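Local coordinates for protein thermotoga maritima TmcAL (Thermotoga maritima, PDB 5Y0T) that belongs to the HIGH nucleotidyl transferase family of the HUP clan and holds adenosine-5'-rp-alpha-thio-triphosphate in a pocket of its nucleotide-binding fold, at residues A56-R61 with P418-R422; V64-E69 with I337-T343; A79-A83 with L171-Y175; N106-Q112 with F188-K192. All coordinates share one frame. Numbering follows the deposited sequence.

Contact 1: A56-R61 with P418-R422; sequences AEIALR and PIFLR
Residues 56-61 form the C-terminal part of an alpha-helix, with Leu-60 N to Ala-56 O at 3.0 Å and Arg-61 N to Glu-57 O at 2.9 Å, while 419-421 is a short extended strand. The two axes run 8.7 Å apart at 25°, nearly parallel, and the register sets the CA of Glu-57 6.1 Å from that of Ile-419. No hydrogen bond crosses; the contact is apolar. Ile-419 (chi1 m, chi2 m) and Leu-421 (m, t), alternate residues of the strand, face the helix, whereas Phe-420 turns away. Leu-60 (m, t) meets both, its CB 3.7 Å from Leu-421 CD1 and its CD1 4.0 Å from Ile-419 CG2. Arg-61 lays its CG 3.7 Å from Leu-421 CD1, and its NH2 forms an i-to-i+4 salt bridge with Glu-57 OE2 at 2.9 Å. This is helix-on-sheet packing at a sheet edge: strand 419-421 pairs with strand 337-343, helix 52-61 also covers Val-67 of strand 66-70, and helix 231-242 packs against Glu-57 and Ile-58.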
loop_
_atom_site.group_PDB
_atom_site.type_symbol
_atom_site.label_atom_id
_atom_site.label_comp_id
_atom_site.label_asym_id
_atom_site.label_seq_id
_atom_site.Cartn_x
_atom_site.Cartn_y
_atom_site.Cartn_z
ATOM N N ALA A 56 -16.621 22.256 -0.800
ATOM C CA ALA A 56 -17.599 22.674 -1.826
ATOM C C ALA A 56 -18.739 23.486 -1.210
ATOM O O ALA A 56 -19.172 24.515 -1.755
ATOM C CB ALA A 56 -18.163 21.458 -2.569
ATOM N N GLU A 57 -19.229 23.036 -0.063
ATOM C CA GLU A 57 -20.318 23.759 0.577
ATOM C C GLU A 57 -19.880 25.159 1.003
ATOM O O GLU A 57 -20.639 26.130 0.848
ATOM C CB GLU A 57 -20.866 22.993 1.795
ATOM C CG GLU A 57 -22.039 23.703 2.405
ATOM C CD GLU A 57 -22.635 22.995 3.607
ATOM O OE1 GLU A 57 -22.418 21.774 3.776
ATOM O OE2 GLU A 57 -23.325 23.683 4.382
ATOM N N ILE A 58 -18.678 25.272 1.562
ATOM C CA ILE A 58 -18.147 26.605 1.891
ATOM C C ILE A 58 -18.074 27.504 0.657
ATOM O O ILE A 58 -18.472 28.675 0.704
ATOM C CB ILE A 58 -16.744 26.520 2.536
ATOM C CG1 ILE A 58 -16.802 25.729 3.854
ATOM C CG2 ILE A 58 -16.187 27.928 2.767
ATOM C CD1 ILE A 58 -15.422 25.291 4.391
ATOM N N ALA A 59 -17.615 26.957 -0.460
ATOM C CA ALA A 59 -17.484 27.765 -1.681
ATOM C C ALA A 59 -18.853 28.313 -2.090
ATOM O O ALA A 59 -19.004 29.509 -2.389
ATOM C CB ALA A 59 -16.861 26.935 -2.815
ATOM N N LEU A 60 -19.863 27.448 -2.051
ATOM C CA LEU A 60 -21.235 27.872 -2.326
ATOM C C LEU A 60 -21.682 28.982 -1.384
ATOM O O LEU A 60 -22.286 29.973 -1.814
ATOM C CB LEU A 60 -22.199 26.698 -2.208
ATOM C CG LEU A 60 -21.947 25.543 -3.178
ATOM C CD1 LEU A 60 -23.054 24.489 -3.008
ATOM C CD2 LEU A 60 -21.866 26.047 -4.629
ATOM N N ARG A 61 -21.414 28.811 -0.093
ATOM C CA ARG A 61 -21.813 29.837 0.870
ATOM C C ARG A 61 -21.110 31.161 0.637
ATOM O O ARG A 61 -21.639 32.229 0.980
ATOM C CB ARG A 61 -21.566 29.342 2.289
ATOM C CG ARG A 61 -22.530 28.231 2.682
ATOM C CD ARG A 61 -22.411 27.861 4.136
ATOM N NE ARG A 61 -23.462 26.926 4.523
ATOM C CZ ARG A 61 -23.691 26.541 5.771
ATOM N NH1 ARG A 61 -22.939 27.013 6.760
ATOM N NH2 ARG A 61 -24.675 25.692 6.031
ATOM N N PRO A 418 -24.153 15.831 -4.827
ATOM C CA PRO A 418 -23.715 17.232 -4.893
ATOM C C PRO A 418 -24.362 18.080 -3.815
ATOM O O PRO A 418 -25.582 18.001 -3.603
ATOM C CB PRO A 418 -24.207 17.674 -6.272
ATOM C CG PRO A 418 -24.100 16.421 -7.099
ATOM C CD PRO A 418 -24.445 15.287 -6.170
ATOM N N ILE A 419 -23.557 18.878 -3.131
ATOM C CA ILE A 419 -24.112 19.781 -2.128
ATOM C C ILE A 419 -25.149 20.690 -2.779
ATOM O O ILE A 419 -24.926 21.189 -3.879
ATOM C CB ILE A 419 -23.015 20.648 -1.470
ATOM C CG1 ILE A 419 -21.852 19.775 -0.979
ATOM C CG2 ILE A 419 -23.613 21.559 -0.369
ATOM C CD1 ILE A 419 -22.291 18.606 -0.105
ATOM N N PHE A 420 -26.279 20.909 -2.108
ATOM C CA PHE A 420 -27.274 21.857 -2.628
ATOM C C PHE A 420 -27.749 22.849 -1.565
ATOM O O PHE A 420 -28.140 22.454 -0.467
ATOM C CB PHE A 420 -28.492 21.121 -3.209
ATOM C CG PHE A 420 -29.533 22.057 -3.783
ATOM C CD1 PHE A 420 -29.354 22.620 -5.042
ATOM C CD2 PHE A 420 -30.645 22.416 -3.044
ATOM C CE1 PHE A 420 -30.291 23.519 -5.562
ATOM C CE2 PHE A 420 -31.590 23.307 -3.560
ATOM C CZ PHE A 420 -31.406 23.855 -4.817
ATOM N N LEU A 421 -27.769 24.137 -1.914
ATOM C CA LEU A 421 -28.231 25.167 -0.981
ATOM C C LEU A 421 -29.303 25.995 -1.641
ATOM O O LEU A 421 -29.120 26.437 -2.776
ATOM C CB LEU A 421 -27.078 26.081 -0.540
ATOM C CG LEU A 421 -25.849 25.408 0.062
ATOM C CD1 LEU A 421 -24.793 26.450 0.437
ATOM C CD2 LEU A 421 -26.253 24.600 1.275
ATOM N N ARG A 422 -30.412 26.212 -0.940
ATOM C CA ARG A 422 -31.458 27.082 -1.456
ATOM C C ARG A 422 -30.989 28.527 -1.381
ATOM O O ARG A 422 -30.135 28.869 -0.576
ATOM C CB ARG A 422 -32.756 26.895 -0.684
ATOM C CG ARG A 422 -33.288 25.480 -0.787
ATOM C CD ARG A 422 -34.669 25.376 -0.178
ATOM N NE ARG A 422 -35.635 26.163 -0.930
ATOM C CZ ARG A 422 -36.946 26.121 -0.727
ATOM N NH1 ARG A 422 -37.445 25.321 0.205
ATOM N NH2 ARG A 422 -37.752 26.878 -1.460
#

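Contact 2: V64-E69 with I337-T343; sequences VDVVLE and IRILGFT
A classic beta bulge interrupts the antiparallel pairing of strands 66-69 and 337-343: Leu-340 and Gly-341 both face Val-67, shifting the register by one. Leu-340 has phi/psi -88/-23, outside the extended region, and Gly-341 has 179/159. The segment axes approach to 4.5 Å at 138°. Val-67 O accepts from Leu-340 N at 2.8 Å and weakly from Gly-341 N at 3.3 Å; Val-67 N donates to Gly-341 O at 2.8 Å. Beyond the bulge Glu-69 N donates to Arg-338 O at 3.0 Å, before it Thr-343 N to Asp-65 O at 2.9 Å. Val-66/Phe-342 and Leu-68/Ile-339 are non-hydrogen-bonded pairs, CA atoms 4.2 and 4.7 Å apart. On their face Leu-68 CD2 lies 3.4 Å from Ile-339 CD1, and Val-66 CG2 4.0 Å from CB of Phe-342 (chi1 p), whose ring leads away. On the other face Val-67 CG1 is 4.1 Å from Leu-340 CB. Glu-69 OE1 and Arg-338 NH1, 3.5 Å apart, attract by charge and share a water, with further salt bridges to Lys-52 and Asp-413 respectively. A second water lies 2.4 Å from Asp-65 OD2 and 2.7 Å from Thr-343 OG1; Asp-65 OD1 accepts from Thr-33 N, and Thr-343 OG1 (chi1 p) caps Gly-346 N. Strand 32-38 pairs in parallel with strand 66-70; helix 346-356 covers the face of Val-66 and Ile-339, and helix 52-61 that of Val-67.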
loop_
_atom_site.group_PDB
_atom_site.type_symbol
_atom_site.label_atom_id
_atom_site.label_comp_id
_atom_site.label_asym_id
_atom_site.label_seq_id
_atom_site.Cartn_x
_atom_site.Cartn_y
_atom_site.Cartn_z
ATOM N N VAL A 64 -19.938 31.208 -4.703
ATOM C CA VAL A 64 -19.870 30.361 -5.914
ATOM C C VAL A 64 -21.250 29.718 -6.227
ATOM O O VAL A 64 -21.960 29.303 -5.312
ATOM C CB VAL A 64 -18.805 29.245 -5.769
ATOM C CG1 VAL A 64 -18.827 28.349 -6.989
ATOM C CG2 VAL A 64 -17.400 29.857 -5.609
ATOM N N ASP A 65 -21.663 29.699 -7.501
ATOM C CA ASP A 65 -22.953 29.092 -7.874
ATOM C C ASP A 65 -22.856 27.594 -8.109
ATOM O O ASP A 65 -23.788 26.861 -7.799
ATOM C CB ASP A 65 -23.528 29.741 -9.130
ATOM C CG ASP A 65 -23.777 31.230 -8.936
ATOM O OD1 ASP A 65 -23.280 32.034 -9.743
ATOM O OD2 ASP A 65 -24.453 31.590 -7.960
ATOM N N VAL A 66 -21.755 27.182 -8.742
ATOM C CA VAL A 66 -21.492 25.771 -9.073
ATOM C C VAL A 66 -20.032 25.412 -8.781
ATOM O O VAL A 66 -19.125 26.136 -9.178
ATOM C CB VAL A 66 -21.771 25.470 -10.565
ATOM C CG1 VAL A 66 -21.574 23.965 -10.878
ATOM C CG2 VAL A 66 -23.200 25.946 -10.976
ATOM N N VAL A 67 -19.814 24.286 -8.107
ATOM C CA VAL A 67 -18.464 23.806 -7.823
ATOM C C VAL A 67 -18.222 22.508 -8.586
ATOM O O VAL A 67 -19.028 21.586 -8.506
ATOM C CB VAL A 67 -18.212 23.534 -6.316
ATOM C CG1 VAL A 67 -16.791 22.970 -6.115
ATOM C CG2 VAL A 67 -18.394 24.816 -5.487
ATOM N N LEU A 68 -17.122 22.476 -9.334
ATOM C CA LEU A 68 -16.679 21.312 -10.102
ATOM C C LEU A 68 -15.437 20.728 -9.460
ATOM O O LEU A 68 -14.649 21.465 -8.876
ATOM C CB LEU A 68 -16.359 21.703 -11.544
ATOM C CG LEU A 68 -17.346 22.673 -12.193
ATOM C CD1 LEU A 68 -16.875 23.105 -13.598
ATOM C CD2 LEU A 68 -18.706 22.031 -12.253
ATOM N N GLU A 69 -15.253 19.413 -9.545
ATOM C CA GLU A 69 -13.983 18.846 -9.099
ATOM C C GLU A 69 -12.936 18.885 -10.213
ATOM O O GLU A 69 -13.201 18.476 -11.346
ATOM C CB GLU A 69 -14.143 17.397 -8.613
ATOM C CG GLU A 69 -12.819 16.857 -8.083
ATOM C CD GLU A 69 -12.925 15.486 -7.419
ATOM O OE1 GLU A 69 -14.038 14.907 -7.375
ATOM O OE2 GLU A 69 -11.879 14.985 -6.952
ATOM N N ILE A 337 -17.054 16.408 -16.563
ATOM C CA ILE A 337 -17.224 17.490 -15.618
ATOM C C ILE A 337 -17.935 16.939 -14.388
ATOM O O ILE A 337 -19.102 16.561 -14.470
ATOM C CB ILE A 337 -18.043 18.646 -16.221
ATOM C CG1 ILE A 337 -17.285 19.262 -17.407
ATOM C CG2 ILE A 337 -18.290 19.702 -15.150
ATOM C CD1 ILE A 337 -18.173 20.079 -18.363
ATOM N N ARG A 338 -17.242 16.904 -13.253
ATOM C CA ARG A 338 -17.836 16.384 -12.015
ATOM C C ARG A 338 -18.447 17.538 -11.217
ATOM O O ARG A 338 -17.745 18.467 -10.864
ATOM C CB ARG A 338 -16.783 15.650 -11.161
ATOM C CG ARG A 338 -17.264 15.292 -9.728
ATOM C CD ARG A 338 -18.111 14.011 -9.703
ATOM N NE ARG A 338 -18.589 13.704 -8.346
ATOM C CZ ARG A 338 -17.871 13.044 -7.441
ATOM N NH1 ARG A 338 -16.657 12.596 -7.756
ATOM N NH2 ARG A 338 -18.376 12.804 -6.235
ATOM N N ILE A 339 -19.744 17.466 -10.923
ATOM C CA ILE A 339 -20.407 18.496 -10.123
ATOM C C ILE A 339 -20.309 18.120 -8.653
ATOM O O ILE A 339 -20.835 17.086 -8.262
ATOM C CB ILE A 339 -21.912 18.639 -10.465
ATOM C CG1 ILE A 339 -22.153 18.836 -11.968
ATOM C CG2 ILE A 339 -22.564 19.738 -9.604
ATOM C CD1 ILE A 339 -21.404 19.961 -12.584
ATOM N N LEU A 340 -19.588 18.910 -7.856
ATOM C CA LEU A 340 -19.548 18.690 -6.411
ATOM C C LEU A 340 -20.659 19.414 -5.661
ATOM O O LEU A 340 -21.010 19.022 -4.549
ATOM C CB LEU A 340 -18.194 19.111 -5.838
ATOM C CG LEU A 340 -16.995 18.264 -6.270
ATOM C CD1 LEU A 340 -15.753 18.882 -5.677
ATOM C CD2 LEU A 340 -17.137 16.765 -5.844
ATOM N N GLY A 341 -21.204 20.478 -6.254
ATOM C CA GLY A 341 -22.275 21.203 -5.608
ATOM C C GLY A 341 -22.766 22.391 -6.418
ATOM O O GLY A 341 -22.064 22.883 -7.316
ATOM N N PHE A 342 -23.990 22.823 -6.125
ATOM C CA PHE A 342 -24.516 24.042 -6.724
ATOM C C PHE A 342 -25.639 24.620 -5.874
ATOM O O PHE A 342 -26.239 23.922 -5.048
ATOM C CB PHE A 342 -24.994 23.805 -8.176
ATOM C CG PHE A 342 -25.997 22.670 -8.339
ATOM C CD1 PHE A 342 -25.561 21.355 -8.451
ATOM C CD2 PHE A 342 -27.357 22.927 -8.442
ATOM C CE1 PHE A 342 -26.468 20.320 -8.634
ATOM C CE2 PHE A 342 -28.285 21.894 -8.618
ATOM C CZ PHE A 342 -27.837 20.581 -8.716
ATOM N N THR A 343 -25.911 25.908 -6.059
ATOM C CA THR A 343 -27.041 26.519 -5.385
ATOM C C THR A 343 -28.309 26.508 -6.230
ATOM O O THR A 343 -28.274 26.209 -7.414
ATOM C CB THR A 343 -26.755 27.978 -5.039
ATOM O OG1 THR A 343 -26.607 28.717 -6.257
ATOM C CG2 THR A 343 -25.480 28.092 -4.203
HETATM O O HOH W 1 -25.506 31.100 -5.837
HETATM O O HOH W 2 -14.645 13.433 -9.540
HETATM O O HOH W 3 -14.593 17.738 -13.444
#

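Contact 3: A79-A83 with L171-Y175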
loop_
_atom_site.group_PDB
_atom_site.type_symbol
_atom_site.label_atom_id
_atom_site.label_comp_id
_atom_site.label_asym_id
_atom_site.label_seq_id
_atom_site.Cartn_x
_atom_site.Cartn_y
_atom_site.Cartn_z
ATOM N N ALA A 79 2.492 22.851 -11.731
ATOM C CA ALA A 79 1.646 23.936 -12.214
ATOM C C ALA A 79 1.163 23.743 -13.657
ATOM O O ALA A 79 0.029 24.057 -13.958
ATOM C CB ALA A 79 2.390 25.270 -12.084
ATOM N N GLY A 80 2.032 23.253 -14.541
ATOM C CA GLY A 80 1.667 23.037 -15.937
ATOM C C GLY A 80 0.469 22.107 -16.103
ATOM O O GLY A 80 -0.512 22.433 -16.787
ATOM N N GLY A 81 0.542 20.937 -15.476
ATOM C CA GLY A 81 -0.538 19.975 -15.573
ATOM C C GLY A 81 -1.790 20.427 -14.847
ATOM O O GLY A 81 -2.908 20.217 -15.322
ATOM N N PHE A 82 -1.597 21.029 -13.678
ATOM C CA PHE A 82 -2.700 21.548 -12.865
ATOM C C PHE A 82 -3.495 22.578 -13.673
ATOM O O PHE A 82 -4.733 22.509 -13.787
ATOM C CB PHE A 82 -2.125 22.156 -11.572
ATOM C CG PHE A 82 -3.138 22.843 -10.691
ATOM C CD1 PHE A 82 -3.451 24.187 -10.878
ATOM C CD2 PHE A 82 -3.731 22.165 -9.638
ATOM C CE1 PHE A 82 -4.357 24.836 -10.039
ATOM C CE2 PHE A 82 -4.656 22.812 -8.796
ATOM C CZ PHE A 82 -4.959 24.150 -9.002
ATOM N N ALA A 83 -2.767 23.518 -14.257
ATOM C CA ALA A 83 -3.387 24.585 -15.026
ATOM C C ALA A 83 -4.112 24.017 -16.232
ATOM O O ALA A 83 -5.204 24.453 -16.575
ATOM C CB ALA A 83 -2.337 25.607 -15.470
ATOM N N LEU A 171 1.637 30.113 -12.313
ATOM C CA LEU A 171 0.345 29.486 -12.567
ATOM C C LEU A 171 -0.458 30.273 -13.590
ATOM O O LEU A 171 -1.062 29.693 -14.494
ATOM C CB LEU A 171 -0.460 29.358 -11.273
ATOM C CG LEU A 171 -0.299 28.067 -10.485
ATOM C CD1 LEU A 171 -0.982 28.203 -9.141
ATOM C CD2 LEU A 171 -0.893 26.901 -11.274
ATOM N N GLY A 172 -0.485 31.595 -13.420
ATOM C CA GLY A 172 -1.198 32.472 -14.336
ATOM C C GLY A 172 -0.779 32.288 -15.780
ATOM O O GLY A 172 -1.620 32.196 -16.681
ATOM N N VAL A 173 0.528 32.243 -16.006
ATOM C CA VAL A 173 1.052 32.044 -17.350
ATOM C C VAL A 173 0.600 30.684 -17.861
ATOM O O VAL A 173 0.195 30.548 -19.015
ATOM C CB VAL A 173 2.609 32.160 -17.371
ATOM C CG1 VAL A 173 3.203 31.524 -18.624
ATOM C CG2 VAL A 173 3.009 33.624 -17.260
ATOM N N GLU A 174 0.631 29.682 -16.991
ATOM C CA GLU A 174 0.225 28.344 -17.408
ATOM C C GLU A 174 -1.275 28.271 -17.721
ATOM O O GLU A 174 -1.659 27.544 -18.633
ATOM C CB GLU A 174 0.583 27.308 -16.348
ATOM C CG GLU A 174 2.100 27.191 -16.042
ATOM C CD GLU A 174 2.901 26.472 -17.122
ATOM O OE1 GLU A 174 2.363 26.204 -18.210
ATOM O OE2 GLU A 174 4.093 26.176 -16.880
ATOM N N TYR A 175 -2.123 29.001 -16.986
ATOM C CA TYR A 175 -3.565 29.029 -17.339
ATOM C C TYR A 175 -3.754 29.589 -18.746
ATOM O O TYR A 175 -4.528 29.061 -19.551
ATOM C CB TYR A 175 -4.412 29.893 -16.381
ATOM C CG TYR A 175 -4.456 29.466 -14.931
ATOM C CD1 TYR A 175 -4.604 28.137 -14.574
ATOM C CD2 TYR A 175 -4.350 30.421 -13.907
ATOM C CE1 TYR A 175 -4.637 27.754 -13.247
ATOM C CE2 TYR A 175 -4.383 30.040 -12.558
ATOM C CZ TYR A 175 -4.524 28.712 -12.242
ATOM O OH TYR A 175 -4.539 28.324 -10.927
HETATM O O HOH W 4 0.453 24.440 -19.074
#
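Apolar packing carries most of this helix-helix contact, whose segment axes pass 8.6 Å apart at a crossing angle of -47°. The small residues Ala-79 and Ala-83, one turn apart, permit the close approach: Ala-83 and Tyr-175 have their CA atoms just 5.0 Å apart. Ala-83 CB lies 3.5 Å from both Glu-174 CB and Tyr-175 CD1. Leu-171 CD2 is 3.8 Å from both Ala-79 CB and Phe-82 CD1. The aromatic pair meets edge to edge, Phe-82 CE1 being 3.6 Å from Tyr-175 OH, so no ring stacks on the other. No direct hydrogen bond crosses; the polar link is through water. One water donates to Gly-80 O at 3.2 Å and to Glu-174 OE1 at 2.7 Å, while Glu-174 OE2 makes a salt bridge with Arg-143. Nearest atoms of the Phe-82 side chain and the bound adenosine-5'-rp-alpha-thio-triphosphate are about 5 Å apart. Phe-82 and Tyr-175 both rest on Val-7 of strand 3-8, and Val-173 turns to helix 108-120, so helix 167-182 is packed between that helix and helix 79-92.

Contact 4: N106-Q112 with F188-K192; sequences NDIEFLQ and FHTIK. With TAT (adenosine-5'-rp-alpha-thio-triphosphate), chain E.
Asn-106 has left-handed backbone angles, 56/36, in the turn entering helix 108-112, and brings its side chain against a strand end: its CB is 4.0 Å from Lys-192 CD, and the two CA atoms are 4.8 Å apart. Asp-107 is the N-cap, its OD1 accepting from Phe-110 N at 3.2 Å, while its OD2 pairs with Lys-163. The helix axis then passes 8.8 Å from that of strand 188-192, at 132°. Thr-190 (chi1 p) points toward the helix: its CG2 lies 3.7 Å from Ile-108 CD1 and 3.9 Å from Leu-111 CD1. Ile-108 (t, p) also sets CD1 4.2 Å from Phe-188 CB. The flanking His-189 and Ile-191 point away; Ile-191 CD1 lies 3.6 Å from N3 of the bound adenosine-5'-rp-alpha-thio-triphosphate, and Lys-192 O 3.8 Å from its C2. Backbone bonds of His-189 and Ile-191 join the strand to strand 98-103. The chemistry thus divides by strand face: Thr-190 packs on the helix, whereas Ile-191 offers an apolar surface to the adenine.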
loop_
_atom_site.group_PDB
_atom_site.type_symbol
_atom_site.label_atom_id
_atom_site.label_comp_id
_atom_site.label_asym_id
_atom_site.label_seq_id
_atom_site.Cartn_x
_atom_site.Cartn_y
_atom_site.Cartn_z
ATOM N N ASN A 106 0.090 41.492 -10.436
ATOM C CA ASN A 106 -1.159 42.047 -10.978
ATOM C C ASN A 106 -0.922 42.667 -12.364
ATOM O O ASN A 106 -1.477 43.722 -12.708
ATOM C CB ASN A 106 -1.756 43.090 -10.015
ATOM C CG ASN A 106 -3.213 43.409 -10.328
ATOM O OD1 ASN A 106 -3.957 42.557 -10.819
ATOM N ND2 ASN A 106 -3.618 44.651 -10.069
ATOM N N ASP A 107 -0.047 42.035 -13.141
ATOM C CA ASP A 107 0.269 42.533 -14.476
ATOM C C ASP A 107 -0.172 41.516 -15.530
ATOM O O ASP A 107 0.624 40.666 -15.937
ATOM C CB ASP A 107 1.783 42.778 -14.550
ATOM C CG ASP A 107 2.217 43.526 -15.796
ATOM O OD1 ASP A 107 1.430 43.627 -16.761
ATOM O OD2 ASP A 107 3.380 43.994 -15.801
ATOM N N ILE A 108 -1.370 41.692 -16.084
ATOM C CA ILE A 108 -1.941 40.656 -16.939
ATOM C C ILE A 108 -1.270 40.696 -18.309
ATOM O O ILE A 108 -1.101 39.668 -18.965
ATOM C CB ILE A 108 -3.473 40.815 -17.105
ATOM C CG1 ILE A 108 -4.044 39.690 -17.962
ATOM C CG2 ILE A 108 -3.824 42.184 -17.703
ATOM C CD1 ILE A 108 -4.049 38.341 -17.277
ATOM N N GLU A 109 -0.880 41.893 -18.729
ATOM C CA GLU A 109 -0.245 42.073 -20.031
ATOM C C GLU A 109 1.099 41.360 -20.086
ATOM O O GLU A 109 1.417 40.718 -21.082
ATOM C CB GLU A 109 -0.063 43.555 -20.349
ATOM C CG GLU A 109 -1.365 44.289 -20.594
ATOM C CD GLU A 109 -1.202 45.434 -21.577
ATOM O OE1 GLU A 109 -0.099 45.573 -22.156
ATOM O OE2 GLU A 109 -2.177 46.192 -21.769
ATOM N N PHE A 110 1.873 41.460 -19.007
ATOM C CA PHE A 110 3.143 40.739 -18.927
ATOM C C PHE A 110 2.914 39.226 -19.016
ATOM O O PHE A 110 3.598 38.525 -19.775
ATOM C CB PHE A 110 3.908 41.091 -17.638
ATOM C CG PHE A 110 5.054 40.150 -17.349
ATOM C CD1 PHE A 110 6.232 40.229 -18.073
ATOM C CD2 PHE A 110 4.938 39.168 -16.378
ATOM C CE1 PHE A 110 7.285 39.349 -17.826
ATOM C CE2 PHE A 110 5.974 38.283 -16.128
ATOM C CZ PHE A 110 7.157 38.376 -16.856
ATOM N N LEU A 111 1.926 38.720 -18.281
ATOM C CA LEU A 111 1.693 37.272 -18.248
ATOM C C LEU A 111 1.221 36.756 -19.611
ATOM O O LEU A 111 1.595 35.668 -20.045
ATOM C CB LEU A 111 0.668 36.920 -17.173
ATOM C CG LEU A 111 1.046 37.374 -15.762
ATOM C CD1 LEU A 111 -0.024 36.934 -14.765
ATOM C CD2 LEU A 111 2.410 36.818 -15.374
ATOM N N GLN A 112 0.400 37.550 -20.286
ATOM C CA GLN A 112 -0.075 37.175 -21.609
ATOM C C GLN A 112 1.058 37.160 -22.634
ATOM O O GLN A 112 1.094 36.281 -23.499
ATOM C CB GLN A 112 -1.199 38.119 -22.065
ATOM C CG GLN A 112 -2.585 37.675 -21.565
ATOM C CD GLN A 112 -3.631 38.763 -21.667
ATOM O OE1 GLN A 112 -3.347 39.879 -22.119
ATOM N NE2 GLN A 112 -4.856 38.447 -21.243
ATOM N N PHE A 188 -8.787 36.305 -19.560
ATOM C CA PHE A 188 -8.102 36.152 -18.272
ATOM C C PHE A 188 -7.825 37.505 -17.616
ATOM O O PHE A 188 -7.602 38.506 -18.298
ATOM C CB PHE A 188 -6.794 35.350 -18.438
ATOM C CG PHE A 188 -7.031 33.880 -18.678
ATOM C CD1 PHE A 188 -7.210 33.394 -19.966
ATOM C CD2 PHE A 188 -7.140 33.004 -17.614
ATOM C CE1 PHE A 188 -7.459 32.047 -20.184
ATOM C CE2 PHE A 188 -7.392 31.647 -17.816
ATOM C CZ PHE A 188 -7.549 31.167 -19.097
ATOM N N HIS A 189 -7.905 37.539 -16.291
ATOM C CA HIS A 189 -7.708 38.779 -15.530
ATOM C C HIS A 189 -6.887 38.454 -14.294
ATOM O O HIS A 189 -7.026 37.375 -13.747
ATOM C CB HIS A 189 -9.029 39.395 -15.073
ATOM C CG HIS A 189 -10.073 39.480 -16.139
ATOM N ND1 HIS A 189 -10.411 40.666 -16.750
ATOM C CD2 HIS A 189 -10.872 38.531 -16.684
ATOM C CE1 HIS A 189 -11.367 40.444 -17.636
ATOM N NE2 HIS A 189 -11.657 39.155 -17.623
ATOM N N THR A 190 -6.075 39.403 -13.842
ATOM C CA THR A 190 -5.388 39.282 -12.560
ATOM C C THR A 190 -6.074 40.167 -11.539
ATOM O O THR A 190 -6.672 41.182 -11.892
ATOM C CB THR A 190 -3.894 39.720 -12.622
ATOM O OG1 THR A 190 -3.823 41.133 -12.879
ATOM C CG2 THR A 190 -3.145 38.989 -13.704
ATOM N N ILE A 191 -6.017 39.760 -10.275
ATOM C CA ILE A 191 -6.193 40.710 -9.191
ATOM C C ILE A 191 -4.965 40.615 -8.292
ATOM O O ILE A 191 -4.304 39.579 -8.245
ATOM C CB ILE A 191 -7.506 40.460 -8.389
ATOM C CG1 ILE A 191 -7.578 39.029 -7.831
ATOM C CG2 ILE A 191 -8.716 40.763 -9.263
ATOM C CD1 ILE A 191 -7.142 38.920 -6.383
ATOM N N LYS A 192 -4.652 41.705 -7.595
ATOM C CA LYS A 192 -3.476 41.737 -6.739
ATOM C C LYS A 192 -3.642 40.886 -5.479
ATOM O O LYS A 192 -4.589 41.084 -4.722
ATOM C CB LYS A 192 -3.161 43.177 -6.320
ATOM C CG LYS A 192 -1.921 43.292 -5.422
ATOM C CD LYS A 192 -0.626 43.163 -6.230
ATOM C CE LYS A 192 0.611 43.304 -5.332
ATOM N NZ LYS A 192 0.840 42.045 -4.539
HETATM N N1 TAT E . -5.206 37.931 -1.880
HETATM C C2 TAT E . -5.767 37.850 -3.101
HETATM N N3 TAT E . -6.053 36.686 -3.710
HETATM C C4 TAT E . -5.782 35.506 -3.103
HETATM C C5 TAT E . -5.189 35.510 -1.762
HETATM C C6 TAT E . -4.897 36.833 -1.162
HETATM N N6 TAT E . -4.344 36.933 0.070
HETATM N N7 TAT E . -5.040 34.219 -1.398
HETATM C C8 TAT E . -5.509 33.446 -2.412
HETATM N N9 TAT E . -5.950 34.220 -3.424
HETATM P PA TAT E . -6.183 28.782 -3.890
HETATM P PB TAT E . -3.566 29.654 -2.874
HETATM P PG TAT E . -2.333 30.256 -0.330
HETATM C "C1'" TAT E . -6.514 33.739 -4.705
HETATM O O1A TAT E . -2.939 30.947 0.879
HETATM O O1B TAT E . -2.497 28.622 -3.069
HETATM S S1G TAT E . -5.542 28.107 -5.597
HETATM C "C2'" TAT E . -5.499 32.849 -5.419
HETATM O "O2'" TAT E . -4.494 33.614 -6.087
HETATM O O2A TAT E . -7.292 28.014 -3.191
HETATM O O2B TAT E . -3.573 30.880 -3.752
HETATM O O2G TAT E . -1.878 28.841 -0.029
HETATM C "C3'" TAT E . -6.388 32.064 -6.358
HETATM O "O3'" TAT E . -6.639 32.799 -7.570
HETATM O O3A TAT E . -4.999 28.917 -2.799
HETATM O O3B TAT E . -3.600 30.113 -1.320
HETATM O O3G TAT E . -1.324 31.055 -1.120
HETATM C "C4'" TAT E . -7.686 31.936 -5.568
HETATM O "O4'" TAT E . -7.651 32.904 -4.513
HETATM C "C5'" TAT E . -7.843 30.544 -4.947
HETATM O "O5'" TAT E . -6.699 30.286 -4.132
#

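How the contacts relate
Contacts 1, 2 and 4 reach one mixed sheet, while contact 3 joins two helices beside it. Contact 2 is buried and held by a ladder of backbone hydrogen bonds. Contact 1, partly buried, adds an apolar layer next to it: Ile-419 N and Leu-340 O, and Ile-419 O and Phe-342 N, are each 2.9 Å apart, probable hydrogen bonds that extend the sheet. Contacts 3 and 4, partly buried and superficial respectively, touch through Val-173 CG2 and Leu-111 O at 3.7 Å, and helix 167-182 leads into strand 187-192. The centres of contacts 1 and 4 lie about 29 Å apart; contact 4 borders the ligand directly.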